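Local coordinates for protein Gp6 (Enterobacteria phage HK97, PDB 3JVO) that completes the phage head as a ring-forming head-tail connector protein, binding the portal protein and gp7 around an open central channel for DNA ejection, at residues 7-12 with 58-63; 13-18 with 24-29; 30-35 with 69-74; 47-52 with 93-98. All blocks are in the same frame, centred on the assembly; numbering follows the deposited sequence.

Contact 1: 7-12 with 58-63; sequences DVISLS and AVKGAV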
# COMPACT_ATOMS: atom_id res chain seq x y z
N ASP G 7 44.88 2.10 -25.25
CA ASP G 7 46.20 1.67 -24.77
C ASP G 7 46.14 1.26 -23.32
O ASP G 7 47.07 0.64 -22.80
CB ASP G 7 47.22 2.80 -24.88
CG ASP G 7 47.60 3.12 -26.32
OD1 ASP G 7 47.47 2.22 -27.19
OD2 ASP G 7 48.03 4.28 -26.55
N VAL G 8 45.07 1.67 -22.64
CA VAL G 8 44.81 1.36 -21.23
C VAL G 8 43.97 0.07 -21.15
O VAL G 8 44.32 -0.85 -20.44
CB VAL G 8 44.09 2.57 -20.54
CG1 VAL G 8 43.79 2.29 -19.07
CG2 VAL G 8 44.91 3.86 -20.68
N ILE G 9 42.85 0.02 -21.88
CA ILE G 9 42.01 -1.17 -21.95
C ILE G 9 41.72 -1.44 -23.40
O ILE G 9 41.15 -0.59 -24.09
CB ILE G 9 40.66 -0.97 -21.25
CG1 ILE G 9 40.85 -0.62 -19.78
CG2 ILE G 9 39.75 -2.23 -21.41
CD1 ILE G 9 39.59 -0.11 -19.10
N SER G 10 42.07 -2.62 -23.88
CA SER G 10 41.87 -2.95 -25.29
C SER G 10 40.39 -2.96 -25.68
O SER G 10 39.51 -3.16 -24.85
CB SER G 10 42.48 -4.30 -25.61
OG SER G 10 41.69 -5.32 -25.00
N LEU G 11 40.12 -2.73 -26.96
CA LEU G 11 38.77 -2.79 -27.50
C LEU G 11 38.14 -4.16 -27.26
O LEU G 11 36.95 -4.27 -26.95
CB LEU G 11 38.79 -2.48 -29.01
CG LEU G 11 37.44 -2.48 -29.73
CD1 LEU G 11 36.52 -1.48 -29.08
CD2 LEU G 11 37.63 -2.13 -31.23
N SER G 12 38.94 -5.21 -27.42
CA SER G 12 38.54 -6.57 -27.11
C SER G 12 38.02 -6.70 -25.67
O SER G 12 37.00 -7.34 -25.45
CB SER G 12 39.73 -7.51 -27.32
OG SER G 12 39.36 -8.84 -26.99
N ALA G 58 41.96 0.23 -10.09
CA ALA G 58 40.61 0.62 -9.62
C ALA G 58 39.97 1.60 -10.61
O ALA G 58 38.75 1.54 -10.86
CB ALA G 58 40.66 1.22 -8.21
N VAL G 59 40.78 2.52 -11.16
CA VAL G 59 40.28 3.48 -12.15
C VAL G 59 39.89 2.73 -13.43
O VAL G 59 38.86 3.02 -14.04
CB VAL G 59 41.30 4.65 -12.38
CG1 VAL G 59 40.85 5.60 -13.49
CG2 VAL G 59 41.50 5.43 -11.09
N LYS G 60 40.67 1.74 -13.83
CA LYS G 60 40.28 0.93 -14.96
C LYS G 60 38.89 0.28 -14.72
O LYS G 60 38.03 0.27 -15.60
CB LYS G 60 41.37 -0.08 -15.27
CG LYS G 60 42.60 0.54 -15.96
CD LYS G 60 43.80 -0.40 -16.04
CE LYS G 60 43.48 -1.68 -16.81
NZ LYS G 60 44.71 -2.54 -17.09
N GLY G 61 38.67 -0.20 -13.50
CA GLY G 61 37.39 -0.75 -13.09
C GLY G 61 36.25 0.24 -13.24
O GLY G 61 35.18 -0.12 -13.74
N ALA G 62 36.46 1.49 -12.80
CA ALA G 62 35.45 2.52 -12.99
C ALA G 62 35.14 2.83 -14.47
O ALA G 62 33.99 3.00 -14.84
CB ALA G 62 35.82 3.83 -12.22
N VAL G 63 36.17 2.92 -15.31
CA VAL G 63 35.97 3.20 -16.73
C VAL G 63 35.09 2.11 -17.36
O VAL G 63 34.18 2.39 -18.14
CB VAL G 63 37.33 3.31 -17.48
CG1 VAL G 63 37.11 3.34 -19.01
CG2 VAL G 63 38.13 4.54 -17.01
O HOH W 1 43.89 -3.86 -19.51

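Contact 2: 13-18 with 24-29; sequences LFKQQI and DRDELI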
# COMPACT_ATOMS: atom_id res chain seq x y z
N LEU G 13 38.72 -6.11 -24.71
CA LEU G 13 38.27 -6.13 -23.32
C LEU G 13 36.98 -5.34 -23.10
O LEU G 13 36.09 -5.81 -22.39
CB LEU G 13 39.36 -5.65 -22.38
CG LEU G 13 40.39 -6.68 -21.91
CD1 LEU G 13 41.38 -5.98 -21.00
CD2 LEU G 13 39.74 -7.81 -21.15
N PHE G 14 36.86 -4.16 -23.70
CA PHE G 14 35.59 -3.40 -23.62
C PHE G 14 34.41 -4.24 -24.10
O PHE G 14 33.37 -4.27 -23.46
CB PHE G 14 35.65 -2.10 -24.41
CG PHE G 14 36.34 -1.01 -23.72
CD1 PHE G 14 35.78 -0.43 -22.56
CD2 PHE G 14 37.57 -0.53 -24.19
CE1 PHE G 14 36.44 0.59 -21.90
CE2 PHE G 14 38.23 0.50 -23.52
CZ PHE G 14 37.66 1.06 -22.37
N LYS G 15 34.60 -4.94 -25.22
CA LYS G 15 33.55 -5.78 -25.77
C LYS G 15 33.18 -6.94 -24.86
O LYS G 15 32.02 -7.32 -24.80
CB LYS G 15 33.94 -6.31 -27.13
CG LYS G 15 33.96 -5.24 -28.24
CD LYS G 15 33.99 -5.95 -29.59
CE LYS G 15 34.89 -5.25 -30.56
NZ LYS G 15 35.08 -6.01 -31.87
N GLN G 16 34.17 -7.52 -24.19
CA GLN G 16 33.90 -8.57 -23.21
C GLN G 16 33.14 -8.03 -21.99
O GLN G 16 32.31 -8.72 -21.43
CB GLN G 16 35.21 -9.24 -22.79
CG GLN G 16 35.83 -10.09 -23.91
CD GLN G 16 37.18 -10.65 -23.54
OE1 GLN G 16 37.73 -10.34 -22.50
NE2 GLN G 16 37.71 -11.50 -24.40
N GLN G 17 33.42 -6.78 -21.59
CA GLN G 17 32.70 -6.16 -20.48
C GLN G 17 31.20 -6.20 -20.76
O GLN G 17 30.40 -6.55 -19.88
CB GLN G 17 33.18 -4.70 -20.27
CG GLN G 17 32.39 -3.89 -19.24
CD GLN G 17 32.65 -4.38 -17.83
OE1 GLN G 17 33.51 -5.25 -17.62
NE2 GLN G 17 31.92 -3.83 -16.85
N ILE G 18 30.82 -5.87 -21.99
CA ILE G 18 29.42 -5.84 -22.36
C ILE G 18 28.93 -7.13 -23.04
O ILE G 18 27.80 -7.16 -23.52
CB ILE G 18 29.09 -4.64 -23.25
CG1 ILE G 18 30.06 -4.56 -24.45
CG2 ILE G 18 29.06 -3.36 -22.40
CD1 ILE G 18 29.69 -3.48 -25.47
N ASP G 24 30.64 -5.05 -35.98
CA ASP G 24 30.06 -3.93 -36.72
C ASP G 24 29.73 -2.67 -35.90
O ASP G 24 29.07 -1.75 -36.41
CB ASP G 24 28.85 -4.39 -37.54
CG ASP G 24 27.70 -4.93 -36.68
OD1 ASP G 24 27.83 -5.11 -35.44
OD2 ASP G 24 26.63 -5.19 -37.27
N ARG G 25 30.19 -2.60 -34.66
CA ARG G 25 29.94 -1.44 -33.81
C ARG G 25 31.19 -0.87 -33.16
O ARG G 25 31.10 -0.19 -32.14
CB ARG G 25 28.89 -1.76 -32.74
CG ARG G 25 27.48 -1.92 -33.26
CD ARG G 25 26.98 -0.63 -33.87
NE ARG G 25 25.64 -0.78 -34.45
CZ ARG G 25 25.40 -1.18 -35.69
NH1 ARG G 25 26.39 -1.49 -36.53
NH2 ARG G 25 24.14 -1.29 -36.09
N ASP G 26 32.34 -1.12 -33.77
CA ASP G 26 33.63 -0.75 -33.18
C ASP G 26 33.78 0.75 -32.97
O ASP G 26 34.31 1.19 -31.96
CB ASP G 26 34.80 -1.29 -34.03
CG ASP G 26 34.91 -2.83 -33.98
OD1 ASP G 26 34.33 -3.49 -33.10
OD2 ASP G 26 35.61 -3.38 -34.85
N GLU G 27 33.32 1.53 -33.94
CA GLU G 27 33.38 2.99 -33.84
C GLU G 27 32.49 3.56 -32.71
O GLU G 27 32.92 4.38 -31.92
CB GLU G 27 33.05 3.61 -35.19
CG GLU G 27 33.11 5.12 -35.22
CD GLU G 27 32.96 5.73 -36.62
OE1 GLU G 27 32.23 5.17 -37.49
OE2 GLU G 27 33.59 6.80 -36.84
N LEU G 28 31.25 3.09 -32.63
CA LEU G 28 30.38 3.48 -31.52
C LEU G 28 30.96 3.07 -30.15
O LEU G 28 31.08 3.90 -29.23
CB LEU G 28 28.99 2.88 -31.70
CG LEU G 28 27.98 3.34 -30.64
CD1 LEU G 28 27.59 4.79 -30.81
CD2 LEU G 28 26.75 2.45 -30.74
N ILE G 29 31.35 1.80 -30.04
CA ILE G 29 31.95 1.27 -28.80
C ILE G 29 33.20 2.08 -28.39
O ILE G 29 33.36 2.44 -27.21
CB ILE G 29 32.26 -0.24 -28.93
CG1 ILE G 29 30.94 -1.03 -28.94
CG2 ILE G 29 33.20 -0.69 -27.81
CD1 ILE G 29 31.09 -2.48 -29.38

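Contact 3: 30-35 with 69-74; sequences TLYAQA and DMFEHR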
# COMPACT_ATOMS: atom_id res chain seq x y z
N THR G 30 34.05 2.37 -29.37
CA THR G 30 35.22 3.23 -29.16
C THR G 30 34.85 4.61 -28.62
O THR G 30 35.54 5.13 -27.72
CB THR G 30 36.09 3.34 -30.44
OG1 THR G 30 36.54 2.03 -30.82
CG2 THR G 30 37.31 4.26 -30.22
N LEU G 31 33.75 5.18 -29.12
CA LEU G 31 33.28 6.49 -28.65
C LEU G 31 32.85 6.42 -27.18
O LEU G 31 33.17 7.31 -26.37
CB LEU G 31 32.16 7.02 -29.56
CG LEU G 31 31.59 8.41 -29.28
CD1 LEU G 31 30.66 8.96 -30.41
CD2 LEU G 31 30.83 8.44 -27.91
N TYR G 32 32.14 5.35 -26.81
CA TYR G 32 31.72 5.16 -25.43
C TYR G 32 32.94 5.00 -24.51
O TYR G 32 32.96 5.54 -23.41
CB TYR G 32 30.85 3.91 -25.28
CG TYR G 32 29.47 3.94 -25.94
CD1 TYR G 32 28.77 5.13 -26.12
CD2 TYR G 32 28.87 2.76 -26.37
CE1 TYR G 32 27.49 5.15 -26.72
CE2 TYR G 32 27.60 2.76 -26.98
CZ TYR G 32 26.92 3.94 -27.14
OH TYR G 32 25.66 3.92 -27.73
N ALA G 33 33.92 4.25 -24.97
CA ALA G 33 35.15 3.99 -24.21
C ALA G 33 35.89 5.31 -23.98
O ALA G 33 36.36 5.57 -22.88
CB ALA G 33 36.03 3.00 -24.94
N GLN G 34 35.98 6.12 -25.04
CA GLN G 34 36.66 7.41 -24.95
C GLN G 34 35.92 8.35 -24.00
O GLN G 34 36.55 9.06 -23.21
CB GLN G 34 36.78 8.04 -26.34
CG GLN G 34 37.74 7.27 -27.29
CD GLN G 34 37.66 7.77 -28.72
OE1 GLN G 34 36.66 8.38 -29.12
NE2 GLN G 34 38.71 7.52 -29.50
N ALA G 35 34.59 8.34 -24.08
CA ALA G 35 33.76 9.17 -23.23
C ALA G 35 33.91 8.76 -21.77
O ALA G 35 34.02 9.61 -20.89
CB ALA G 35 32.30 9.08 -23.65
N ASP G 69 27.63 1.35 -18.85
CA ASP G 69 26.39 2.10 -18.65
C ASP G 69 25.97 2.84 -19.95
O ASP G 69 24.81 2.74 -20.36
CB ASP G 69 26.50 3.07 -17.49
CG ASP G 69 25.21 3.80 -17.22
OD1 ASP G 69 24.19 3.14 -16.88
OD2 ASP G 69 25.21 5.04 -17.39
N MSE G 70 26.90 3.53 -20.60
CA MSE G 70 26.66 4.16 -21.91
C MSE G 70 26.15 3.18 -22.97
O MSE G 70 25.28 3.50 -23.77
CB MSE G 70 27.95 4.79 -22.46
CG MSE G 70 28.48 5.94 -21.63
SE MSE G 70 27.18 7.39 -21.54
CE MSE G 70 27.05 7.86 -23.45
N PHE G 71 26.74 2.00 -22.99
CA PHE G 71 26.34 1.01 -23.95
C PHE G 71 24.90 0.49 -23.74
O PHE G 71 24.16 0.28 -24.69
CB PHE G 71 27.32 -0.15 -24.00
CG PHE G 71 26.95 -1.17 -25.04
CD1 PHE G 71 27.34 -0.99 -26.36
CD2 PHE G 71 26.18 -2.27 -24.71
CE1 PHE G 71 26.96 -1.93 -27.37
CE2 PHE G 71 25.81 -3.23 -25.70
CZ PHE G 71 26.21 -3.04 -27.03
N GLU G 72 24.53 0.33 -22.48
CA GLU G 72 23.24 -0.22 -22.11
C GLU G 72 22.12 0.80 -22.02
O GLU G 72 20.96 0.47 -22.26
CB GLU G 72 23.36 -0.93 -20.75
CG GLU G 72 24.40 -2.06 -20.72
CD GLU G 72 24.08 -3.25 -21.62
OE1 GLU G 72 22.91 -3.43 -22.00
OE2 GLU G 72 25.00 -4.05 -21.92
N HIS G 73 22.45 2.04 -21.63
CA HIS G 73 21.42 3.04 -21.36
C HIS G 73 21.69 4.26 -22.27
O HIS G 73 22.56 5.09 -21.98
CB HIS G 73 21.39 3.38 -19.86
CG HIS G 73 21.33 2.18 -18.96
ND1 HIS G 73 22.29 1.91 -18.01
CD2 HIS G 73 20.43 1.17 -18.89
CE1 HIS G 73 21.98 0.79 -17.38
NE2 HIS G 73 20.86 0.32 -17.90
N ARG G 74 20.92 4.32 -23.35
CA ARG G 74 21.18 5.17 -24.50
C ARG G 74 20.48 6.53 -24.47
O ARG G 74 20.79 7.36 -25.29
CB ARG G 74 20.74 4.43 -25.79
CG ARG G 74 21.41 3.06 -26.01
CD ARG G 74 22.70 3.21 -26.70
NE ARG G 74 23.42 1.96 -26.85
CZ ARG G 74 23.58 1.28 -27.99
NH1 ARG G 74 23.07 1.73 -29.13
NH2 ARG G 74 24.28 0.16 -27.98

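Contact 4: 47-52 with 93-98; sequences PAWKVA and FIHRNW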
# COMPACT_ATOMS: atom_id res chain seq x y z
N PRO G 47 47.19 14.80 -12.43
CA PRO G 47 48.19 15.21 -13.44
C PRO G 47 49.36 14.24 -13.61
O PRO G 47 49.91 14.16 -14.70
CB PRO G 47 48.71 16.57 -12.90
CG PRO G 47 47.64 17.04 -11.96
CD PRO G 47 47.11 15.77 -11.32
N ALA G 48 49.72 13.52 -12.55
CA ALA G 48 50.84 12.57 -12.60
C ALA G 48 50.59 11.29 -13.40
O ALA G 48 51.49 10.44 -13.50
CB ALA G 48 51.31 12.22 -11.19
N TRP G 49 49.40 11.12 -13.97
CA TRP G 49 49.17 9.98 -14.87
C TRP G 49 49.46 10.40 -16.30
O TRP G 49 48.57 10.87 -17.01
CB TRP G 49 47.76 9.37 -14.75
CG TRP G 49 47.41 8.87 -13.37
CD1 TRP G 49 48.27 8.42 -12.40
CD2 TRP G 49 46.09 8.74 -12.83
NE1 TRP G 49 47.56 8.03 -11.29
CE2 TRP G 49 46.22 8.22 -11.52
CE3 TRP G 49 44.81 9.01 -13.33
CZ2 TRP G 49 45.12 7.99 -10.70
CZ3 TRP G 49 43.72 8.79 -12.51
CH2 TRP G 49 43.88 8.27 -11.21
N LYS G 50 50.71 10.21 -16.71
CA LYS G 50 51.21 10.73 -17.98
C LYS G 50 51.04 9.76 -19.14
O LYS G 50 50.77 10.18 -20.26
CB LYS G 50 52.70 11.09 -17.85
CG LYS G 50 53.00 12.58 -17.85
CD LYS G 50 52.22 13.36 -16.80
CE LYS G 50 52.84 14.72 -16.55
NZ LYS G 50 54.02 14.55 -15.67
N VAL G 51 51.23 8.47 -18.85
CA VAL G 51 51.11 7.40 -19.84
C VAL G 51 50.07 6.33 -19.42
O VAL G 51 49.70 6.24 -18.23
CB VAL G 51 52.48 6.71 -20.09
CG1 VAL G 51 53.48 7.70 -20.72
CG2 VAL G 51 53.04 6.11 -18.80
N ALA G 52 49.63 5.53 -20.39
CA ALA G 52 48.60 4.49 -20.18
C ALA G 52 48.91 3.56 -19.01
O ALA G 52 48.01 3.19 -18.24
CB ALA G 52 48.40 3.68 -21.46
N PHE G 93 37.08 7.34 -6.20
CA PHE G 93 37.31 8.21 -5.04
C PHE G 93 38.69 7.97 -4.45
O PHE G 93 39.38 8.91 -4.07
CB PHE G 93 36.20 7.98 -4.01
CG PHE G 93 36.40 8.71 -2.70
CD1 PHE G 93 35.87 9.99 -2.51
CD2 PHE G 93 37.07 8.10 -1.63
CE1 PHE G 93 36.04 10.65 -1.28
CE2 PHE G 93 37.25 8.75 -0.42
CZ PHE G 93 36.74 10.03 -0.25
N ILE G 94 39.09 6.70 -4.39
CA ILE G 94 40.36 6.30 -3.79
C ILE G 94 41.59 6.69 -4.65
O ILE G 94 42.73 6.53 -4.22
CB ILE G 94 40.36 4.80 -3.38
CG1 ILE G 94 39.83 3.92 -4.51
CG2 ILE G 94 39.50 4.58 -2.15
CD1 ILE G 94 40.88 3.18 -5.22
N HIS G 95 41.34 7.22 -5.85
CA HIS G 95 42.40 7.75 -6.71
C HIS G 95 42.16 9.20 -7.14
O HIS G 95 42.73 9.70 -8.12
CB HIS G 95 42.63 6.84 -7.92
CG HIS G 95 43.39 5.59 -7.59
ND1 HIS G 95 42.82 4.34 -7.64
CD2 HIS G 95 44.66 5.41 -7.17
CE1 HIS G 95 43.72 3.44 -7.29
NE2 HIS G 95 44.84 4.06 -7.00
N ARG G 96 41.31 9.88 -6.38
CA ARG G 96 40.98 11.27 -6.63
C ARG G 96 42.10 12.19 -6.13
O ARG G 96 42.57 12.05 -5.00
CB ARG G 96 39.64 11.62 -5.97
CG ARG G 96 39.27 13.09 -5.96
CD ARG G 96 38.71 13.55 -7.29
NE ARG G 96 38.48 14.99 -7.31
CZ ARG G 96 37.35 15.58 -6.90
NH1 ARG G 96 36.33 14.86 -6.45
NH2 ARG G 96 37.25 16.91 -6.94
N ASN G 97 42.52 13.11 -6.99
CA ASN G 97 43.42 14.18 -6.59
C ASN G 97 42.59 15.27 -5.92
O ASN G 97 41.70 15.87 -6.54
CB ASN G 97 44.19 14.71 -7.81
CG ASN G 97 45.19 15.81 -7.45
OD1 ASN G 97 46.39 15.56 -7.34
ND2 ASN G 97 44.69 17.03 -7.28
N TRP G 98 42.87 15.51 -4.64
CA TRP G 98 42.14 16.49 -3.83
C TRP G 98 42.90 17.80 -3.72
O TRP G 98 44.10 17.81 -3.42
CB TRP G 98 41.84 15.92 -2.43
CG TRP G 98 40.82 14.81 -2.42
CD1 TRP G 98 41.05 13.49 -2.13
CD2 TRP G 98 39.42 14.92 -2.72
NE1 TRP G 98 39.87 12.78 -2.22
CE2 TRP G 98 38.86 13.63 -2.58
CE3 TRP G 98 38.59 16.00 -3.09
CZ2 TRP G 98 37.49 13.38 -2.80
CZ3 TRP G 98 37.23 15.75 -3.31
CH2 TRP G 98 36.70 14.44 -3.16

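Contact 1: 7-12 with 58-63
Ile9 and Lys60 bring the two backbones closest, with 7.5 Å between Ile9 CA and Lys60 CA, where the link between helices 5-8 and 11-17 passes helix 57-72. Residues 58-63 are regular helix, Val63 N bonding to Val59 O at 3.0 Å, whereas Ile9 is extended, its neighbour Ser10 N-capping the next helix through a bond from Leu13 N to Ser10 OG. Lys60 meets both Val8 and Ile9 with the aliphatic part of its chain. Its CG lies 3.8 Å from Val8 CG1, the methyl that a chi1 of 179° sets anti to the backbone N. This is packing of an interhelix linker against a long helix in the all-helical part of the gp6 connector fold, and Leu31 of a neighbouring subunit also packs on Lys60. Ile9 runs antiparallel to the lysine chain, its CG1 4.1 Å from Lys60 CE. The end of Ile9 goes deeper, CD1 lying 4.2 Å from Val63 CG1, and Phe14 packs on both residues. A bend at chi3 (60°) turns the lysine end back toward the linker, where a water accepts from Lys60 NZ at 2.9 Å and donates to Val8 O at 3.2 Å.

Contact 2: 13-18 with 24-29
Lys15 and Ile29 mark the closest backbone approach, 7.8 Å between Lys15 CA and Ile29 CA, in a helix-loop-helix connection where a short linker turns the chain from helix 11-17 into the start of helix 26-44. The apolar contacts converge on Ile29, which points at the first helix. Its CD1 methyl meets Ile18 CD1 at 4.3 Å and the aliphatic Lys15 CG at 4.1 Å, the lysine chain crossing it at about a right angle. The other branch, CG2, lies 4.4 Å from Phe14 CB. It touches Phe14 at the root of its side chain because the phenyl ring leads away toward Phe67 of helix 57-72, which also packs on Ile18 and Ile29. Thus this small apolar cluster continues into the interior of the subunit.

The polar contact lies toward the outer margin. Lys15 leaves its helix with CG anti to the carbonyl carbon (chi1 -70°), and its bent chain brings the ammonium to two acids: Asp23 in the linker is its strongest polar partner, and Asp26 in the first turn of the second helix is the other. Lys15 NZ reaches Asp26 OD1 at 2.9 Å in a salt-bridging hydrogen bond, approaching from the syn side, 23° out of the carboxylate plane.

Contact 3: 30-35 with 69-74
Tyr32 lays its ring against the last turn of helix 57-72, and nearly all of the contact passes through this one side chain. Met70, a selenomethionine modelled in two conformers, in one of them sets its CB over a ring face, 4.2 Å from the centroid of the Tyr32 ring and 28° off the normal, a CH-pi contact. The backbone also takes part: Met70 O lies 3.8 Å from Tyr32 CZ and stands above the ring, offset toward its rim, while Phe71 CA approaches Tyr32 CE2 at 3.7 Å. Phe71 CD1 touches Tyr32 CE2 at 3.8 Å. Beyond the ring, the phenol oxygen sits over a face of the Arg74 guanidinium. Tyr32 OH is 3.1 Å from Arg74 NE, but the angle is too poor for a hydrogen bond; the hydroxyl instead bonds to Gln17 OE1 of a neighbouring subunit.

What holds the guanidinium there is the end of its own helix. Arg74 NE donates to Phe71 O at 2.8 Å with an N-H...O angle of 157°, and NH2 adds a weaker bond to the same carbonyl. With its chain bent at chi2 (-86°), Arg74 folds back so that its guanidinium face meets the phenol oxygen. Farther out, His73 ND1 donates to Asp69 OD1, linking the residue just past the helix to its last turn, while Asp69 OD2 and His73 NE2 bond to Gln77 and Glu79 of another neighbouring subunit. Gln17 of the first neighbour also donates to Arg74 O. An aromatic residue packed from one helix onto the end of another, its polar end at a subunit boundary, belongs here to the ring interface of the tridecameric connector.

Contact 4: 47-52 with 93-98
Trp49 reaches across to His95 with the far end of its indole, in a contact between the loop joining helices 26-44 and 57-72 and the C-terminal tail after helix 87-93. CH2 leads, with CZ2 beside it: Trp49 CH2 lies 3.8 Å from His95 CB and 3.6 Å from His95 O. A chi1 of -59° places Trp49 CG anti to the carbonyl carbon, and chi2 of -26° turns the ring so that the histidine CB lies at its edge, in the indole plane. The two side chains cross at about a right angle. His95 also directs its CB at the loop; it follows directly on Ile94 in a type I turn that runs from Phe93 to Arg96, closed by Arg96 N to Phe93 O at 3.2 Å.

Val59, Met41 and Pro56 pack round the indole, so that it joins the loop to both long helices as well as to the tail. Nearer the surface, Asn97 extends its amide with CG anti to the backbone N (chi1 -178°) and brings OD1 to 4.1 Å from Pro47 CD, the two side chains again nearly perpendicular. Backbone hydrogen bonds between Asn97 and Cys44 hold this part of the tail beside the end of helix 26-44. Between the two segments themselves the chemistry is van der Waals contact alone, which suggests that shape and the surrounding bonds, more than direct polar pairing, set how tail and loop sit together.

In the fold
Contacts 1, 2 and 3 bind the helices of the subunit together. Contacts 1 and 2 share helix 11-17, contacts 2 and 3 share helix 26-44, and contacts 1 and 3 share helix 57-72; Phe14 and Ile18 carry packing from one to the next. Each includes buried helix residues, but the polar finish differs: a water bridge in contact 1, a salt bridge in contact 2, and bonds to neighbouring subunits around contact 3. Contact 4 is the most peripheral, its centre about 15 Å from the chain centre and opposite contacts 2 and 3. It joins loops by van der Waals contact, includes an exposed proline, and meets contact 1 through Ala52 and His95.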